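PDB 1Y0K: DUF1780 domain-containing protein from Pseudomonas aeruginosa, which is of unknown function but probably acts as an endonuclease with a PDDEXK-type nuclease fold. Local coordinates for residues Q107-A112 with K148-D153; E113-L118 with T156-P161. All blocks are in the same frame, centred on the assembly; numbering follows the deposited sequence.

Interaction 1: Q107-A112 with K148-D153; sequences QRIAAA and KRAVPD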
loop_
_atom_site.group_PDB
_atom_site.type_symbol
_atom_site.label_atom_id
_atom_site.label_comp_id
_atom_site.label_asym_id
_atom_site.label_seq_id
_atom_site.Cartn_x
_atom_site.Cartn_y
_atom_site.Cartn_z
ATOM N N GLN A 107 -18.281 0.128 7.681
ATOM C CA GLN A 107 -18.319 -1.221 8.213
ATOM C C GLN A 107 -16.895 -1.687 8.501
ATOM O O GLN A 107 -15.978 -1.330 7.778
ATOM C CB GLN A 107 -18.948 -2.114 7.152
ATOM C CG GLN A 107 -18.866 -3.599 7.377
ATOM C CD GLN A 107 -19.442 -4.375 6.210
ATOM O OE1 GLN A 107 -19.664 -3.827 5.125
ATOM N NE2 GLN A 107 -19.680 -5.654 6.421
ATOM N N ARG A 108 -16.703 -2.487 9.545
ATOM C CA ARG A 108 -15.374 -3.062 9.792
ATOM C C ARG A 108 -15.173 -4.322 8.944
ATOM O O ARG A 108 -16.005 -5.231 8.932
ATOM C CB ARG A 108 -15.106 -3.296 11.293
ATOM C CG ARG A 108 -15.358 -2.033 12.138
ATOM C CD ARG A 108 -14.401 -1.817 13.311
ATOM N NE ARG A 108 -13.069 -1.369 12.909
ATOM C CZ ARG A 108 -12.475 -0.227 13.263
ATOM N NH1 ARG A 108 -13.072 0.666 14.046
ATOM N NH2 ARG A 108 -11.250 0.026 12.823
ATOM N N ILE A 109 -14.063 -4.351 8.218
ATOM C CA ILE A 109 -13.773 -5.425 7.278
ATOM C C ILE A 109 -12.597 -6.255 7.800
ATOM O O ILE A 109 -11.579 -5.691 8.185
ATOM C CB ILE A 109 -13.497 -4.813 5.851
ATOM C CG1 ILE A 109 -13.281 -5.882 4.795
ATOM C CG2 ILE A 109 -12.359 -3.808 5.874
ATOM C CD1 ILE A 109 -13.168 -5.307 3.372
ATOM N N ALA A 110 -12.743 -7.583 7.813
ATOM C CA ALA A 110 -11.671 -8.475 8.248
ATOM C C ALA A 110 -10.423 -8.285 7.389
ATOM O O ALA A 110 -10.509 -7.911 6.215
ATOM C CB ALA A 110 -12.125 -9.936 8.216
ATOM N N ALA A 111 -9.264 -8.539 7.983
ATOM C CA ALA A 111 -7.994 -8.376 7.285
ATOM C C ALA A 111 -7.957 -9.196 6.001
ATOM O O ALA A 111 -7.411 -8.748 4.995
ATOM C CB ALA A 111 -6.832 -8.743 8.195
ATOM N N ALA A 112 -8.534 -10.395 6.046
ATOM C CA ALA A 112 -8.592 -11.276 4.886
ATOM C C ALA A 112 -9.340 -10.613 3.732
ATOM O O ALA A 112 -8.874 -10.628 2.590
ATOM C CB ALA A 112 -9.254 -12.612 5.270
ATOM N N LYS A 148 -13.909 4.532 1.777
ATOM C CA LYS A 148 -14.832 5.350 2.560
ATOM C C LYS A 148 -15.880 4.467 3.258
ATOM O O LYS A 148 -16.367 4.815 4.337
ATOM C CB LYS A 148 -15.492 6.432 1.693
ATOM C CG LYS A 148 -16.309 7.449 2.497
ATOM C CD LYS A 148 -16.858 8.589 1.648
ATOM C CE LYS A 148 -17.863 9.444 2.417
ATOM N NZ LYS A 148 -19.062 8.700 2.915
ATOM N N ARG A 149 -16.190 3.319 2.658
ATOM C CA ARG A 149 -17.253 2.432 3.154
ATOM C C ARG A 149 -16.775 1.399 4.184
ATOM O O ARG A 149 -17.593 0.695 4.795
ATOM C CB ARG A 149 -17.954 1.709 1.990
ATOM C CG ARG A 149 -18.416 2.602 0.831
ATOM C CD ARG A 149 -19.546 3.533 1.229
ATOM N NE ARG A 149 -20.095 4.218 0.061
ATOM C CZ ARG A 149 -19.831 5.480 -0.275
ATOM N NH1 ARG A 149 -19.032 6.229 0.479
ATOM N NH2 ARG A 149 -20.382 5.998 -1.366
ATOM N N ALA A 150 -15.460 1.301 4.375
ATOM C CA ALA A 150 -14.910 0.279 5.256
ATOM C C ALA A 150 -13.744 0.760 6.122
ATOM O O ALA A 150 -13.020 1.689 5.764
ATOM C CB ALA A 150 -14.531 -0.983 4.455
ATOM N N VAL A 151 -13.600 0.133 7.281
ATOM C CA VAL A 151 -12.453 0.359 8.162
ATOM C C VAL A 151 -11.916 -1.029 8.521
ATOM O O VAL A 151 -12.703 -1.939 8.749
ATOM C CB VAL A 151 -12.854 1.156 9.441
ATOM C CG1 VAL A 151 -13.243 2.579 9.084
ATOM C CG2 VAL A 151 -14.012 0.490 10.164
ATOM N N PRO A 152 -10.583 -1.217 8.536
ATOM C CA PRO A 152 -10.093 -2.576 8.842
ATOM C C PRO A 152 -10.469 -3.031 10.240
ATOM O O PRO A 152 -10.521 -2.218 11.169
ATOM C CB PRO A 152 -8.572 -2.431 8.738
ATOM C CG PRO A 152 -8.369 -1.225 7.861
ATOM C CD PRO A 152 -9.470 -0.291 8.266
ATOM N N ASP A 153 -10.748 -4.318 10.381
ATOM C CA ASP A 153 -10.915 -4.904 11.696
ATOM C C ASP A 153 -9.541 -5.397 12.137
ATOM O O ASP A 153 -9.081 -6.455 11.709
ATOM C CB ASP A 153 -11.921 -6.045 11.667
ATOM C CG ASP A 153 -12.245 -6.566 13.049
ATOM O OD1 ASP A 153 -11.445 -6.324 13.993
ATOM O OD2 ASP A 153 -13.297 -7.244 13.187
HETATM O O HOH W 1 -18.623 -2.071 3.420
#
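Strand 107-110 runs parallel to strand 150-153, and R108 throws its long side chain over the neighbouring strand. With chi1 at -52° its CG stands anti to the carbonyl carbon. CB lies near V151 O; CG then packs on the valine methyl, 3.5 Å from V151 CG2. Bends at chi2 and chi3 turn the chain across strand 150-153, so that the same methyl lies against one face of the guanidinium. The edge of that flat group grips a single oxygen: R108 NH2 donates to P152 O at 2.9 Å, nearly along the C=O axis, and R108 NE to P152 O at 3.2 Å, both in the guanidinium plane. Arginine suits the place, its methylenes matching valine and its tip a backbone carbonyl. Beneath it the backbones alternate: Q107 N gives to R149 O, Q107 O receives V151 N, and I109 N meets V151 O at 2.8 Å. I109 O accepts from D153 N at 2.7 Å. I109 CG2 touches A150 CB at 3.8 Å, and on the face opposite R108 a water joins Q107 OE1 to R149 O. Such alternation defines a two-stranded parallel sheet, here separate from the seven-stranded one and flanked by L7 of helix 3-23.

Interaction 2: E113-L118 with T156-P161; sequences ELQARL and TPFPPP
In a fold probably of the PDDEXK nuclease type, helix 111-116 packs against the proline-rich loop that leads into helix 162-166, with Q115 as the central side chain. CG of Q115 is anti to the backbone N (chi1 174°) and the chain stays extended beyond it, so the amide is carried straight out from the helix to meet P159 tip to tip. Q115 NE2 donates to P159 O at 3.0 Å in a nearly straight bond (170°). The acceptor lies in the amide plane, whereas the donor stands above the plane of the carbonyl. Proline has no N-H to offer, but its carbonyl remains a good acceptor, and the long, polar glutamine reaches it. The ring of P159 also flanks the amide, with P159 CG 3.6 Å from Q115 NE2. F158 lies across the glutamine obliquely, its ring turned 38° from the amide plane, so that Q115 OE1 meets the ring edge at F158 CD2, 3.5 Å away. This places the partial negative charge of the oxygen beside a C-H rather than over the pi cloud. Farther round the ring, L114 CD2 comes to 4.3 Å from F158 CZ; L114 also touches F179, and F158 touches M174, on strands of the main sheet. Both amide ends are thus employed, for a water donates to Q115 OE1 at 2.5 Å and to P159 O at 2.7 Å.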
loop_
_atom_site.group_PDB
_atom_site.type_symbol
_atom_site.label_atom_id
_atom_site.label_comp_id
_atom_site.label_asym_id
_atom_site.label_seq_id
_atom_site.Cartn_x
_atom_site.Cartn_y
_atom_site.Cartn_z
ATOM N N GLU A 113 -10.495 -10.029 4.041
ATOM C CA GLU A 113 -11.320 -9.366 3.029
ATOM C C GLU A 113 -10.647 -8.085 2.527
ATOM O O GLU A 113 -10.713 -7.780 1.336
ATOM C CB GLU A 113 -12.724 -9.074 3.570
ATOM C CG GLU A 113 -13.710 -10.253 3.551
ATOM C CD GLU A 113 -13.375 -11.370 4.529
ATOM O OE1 GLU A 113 -12.692 -11.116 5.547
ATOM O OE2 GLU A 113 -13.798 -12.518 4.278
ATOM N N LEU A 114 -9.984 -7.357 3.430
ATOM C CA LEU A 114 -9.220 -6.158 3.067
ATOM C C LEU A 114 -8.108 -6.515 2.071
ATOM O O LEU A 114 -7.940 -5.881 1.025
ATOM C CB LEU A 114 -8.608 -5.536 4.323
ATOM C CG LEU A 114 -7.720 -4.308 4.147
ATOM C CD1 LEU A 114 -8.538 -3.148 3.599
ATOM C CD2 LEU A 114 -7.064 -3.938 5.488
ATOM N N GLN A 115 -7.357 -7.548 2.409
ATOM C CA GLN A 115 -6.277 -8.030 1.567
ATOM C C GLN A 115 -6.794 -8.485 0.198
ATOM O O GLN A 115 -6.124 -8.282 -0.824
ATOM C CB GLN A 115 -5.571 -9.164 2.313
ATOM C CG GLN A 115 -4.497 -9.920 1.576
ATOM C CD GLN A 115 -3.698 -10.765 2.541
ATOM O OE1 GLN A 115 -2.931 -10.233 3.335
ATOM N NE2 GLN A 115 -3.900 -12.077 2.503
ATOM N N ALA A 116 -8.000 -9.053 0.177
ATOM C CA ALA A 116 -8.617 -9.523 -1.068
ATOM C C ALA A 116 -9.020 -8.386 -2.011
ATOM O O ALA A 116 -9.185 -8.592 -3.212
ATOM C CB ALA A 116 -9.825 -10.415 -0.755
ATOM N N ARG A 117 -9.187 -7.186 -1.468
ATOM C CA ARG A 117 -9.512 -6.014 -2.273
ATOM C C ARG A 117 -8.413 -5.663 -3.283
ATOM O O ARG A 117 -8.665 -4.938 -4.248
ATOM C CB ARG A 117 -9.799 -4.794 -1.396
ATOM C CG ARG A 117 -11.081 -4.882 -0.580
ATOM C CD ARG A 117 -12.329 -4.878 -1.457
ATOM N NE ARG A 117 -13.548 -4.811 -0.644
ATOM C CZ ARG A 117 -14.245 -3.700 -0.444
ATOM N NH1 ARG A 117 -13.856 -2.554 -0.999
ATOM N NH2 ARG A 117 -15.333 -3.728 0.318
ATOM N N LEU A 118 -7.201 -6.166 -3.041
ATOM C CA LEU A 118 -6.069 -5.913 -3.933
ATOM C C LEU A 118 -6.109 -6.801 -5.173
ATOM O O LEU A 118 -5.395 -6.545 -6.156
ATOM C CB LEU A 118 -4.758 -6.174 -3.198
ATOM C CG LEU A 118 -4.147 -5.128 -2.260
ATOM C CD1 LEU A 118 -5.150 -4.461 -1.362
ATOM C CD2 LEU A 118 -3.013 -5.790 -1.440
ATOM N N THR A 156 -8.521 -8.974 13.637
ATOM C CA THR A 156 -8.502 -10.147 12.769
ATOM C C THR A 156 -7.105 -10.301 12.154
ATOM O O THR A 156 -6.436 -9.307 11.852
ATOM C CB THR A 156 -9.587 -10.061 11.671
ATOM O OG1 THR A 156 -9.321 -8.944 10.806
ATOM C CG2 THR A 156 -10.965 -9.863 12.306
ATOM N N PRO A 157 -6.639 -11.549 12.007
ATOM C CA PRO A 157 -5.298 -11.782 11.477
ATOM C C PRO A 157 -5.219 -11.747 9.942
ATOM O O PRO A 157 -6.182 -12.100 9.280
ATOM C CB PRO A 157 -4.968 -13.186 11.986
ATOM C CG PRO A 157 -6.275 -13.865 12.143
ATOM C CD PRO A 157 -7.332 -12.802 12.361
ATOM N N PHE A 158 -4.079 -11.317 9.401
ATOM C CA PHE A 158 -3.858 -11.391 7.950
ATOM C C PHE A 158 -3.485 -12.806 7.530
ATOM O O PHE A 158 -2.488 -13.350 8.025
ATOM C CB PHE A 158 -2.761 -10.422 7.515
ATOM C CG PHE A 158 -3.208 -9.005 7.459
ATOM C CD1 PHE A 158 -3.235 -8.222 8.616
ATOM C CD2 PHE A 158 -3.622 -8.447 6.252
ATOM C CE1 PHE A 158 -3.651 -6.900 8.571
ATOM C CE2 PHE A 158 -4.040 -7.113 6.198
ATOM C CZ PHE A 158 -4.052 -6.339 7.352
ATOM N N PRO A 159 -4.278 -13.410 6.622
ATOM C CA PRO A 159 -3.940 -14.749 6.161
ATOM C C PRO A 159 -2.739 -14.687 5.215
ATOM O O PRO A 159 -2.446 -13.610 4.672
ATOM C CB PRO A 159 -5.200 -15.181 5.412
ATOM C CG PRO A 159 -5.792 -13.926 4.913
ATOM C CD PRO A 159 -5.501 -12.900 5.971
ATOM N N PRO A 160 -2.024 -15.817 5.040
ATOM C CA PRO A 160 -0.951 -15.853 4.047
ATOM C C PRO A 160 -1.441 -15.342 2.693
ATOM O O PRO A 160 -2.519 -15.734 2.254
ATOM C CB PRO A 160 -0.610 -17.347 3.951
ATOM C CG PRO A 160 -0.952 -17.891 5.296
ATOM C CD PRO A 160 -2.165 -17.105 5.745
ATOM N N PRO A 161 -0.671 -14.440 2.054
ATOM C CA PRO A 161 -1.037 -13.878 0.760
ATOM C C PRO A 161 -0.651 -14.789 -0.409
ATOM O O PRO A 161 0.129 -14.393 -1.284
ATOM C CB PRO A 161 -0.238 -12.570 0.716
ATOM C CG PRO A 161 0.989 -12.871 1.482
ATOM C CD PRO A 161 0.587 -13.863 2.561
HETATM O O HOH W 2 -0.999 -11.379 4.375
#

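Overall arrangement
Interaction 1 lies at the surface and is chiefly backbone bonding between two short strands, with an exposed arginine laid over them; interaction 2 is partly buried, and one glutamine amide does most of its polar work. They are continuous in the chain: strand 107-110 passes into helix 111-116, shared by both, while strand 150-153 passes into the loop of interaction 2. Where they meet, T156 OG1 is hydrogen-bonded to D153 O and probably to A111 N, at the start of the helix. Residues 113-118 and 156-161 also pack on the seven-stranded sheet, through L114, L118 and F158, whereas in interaction 1 R108, V151 and K148 touch helix 3-23.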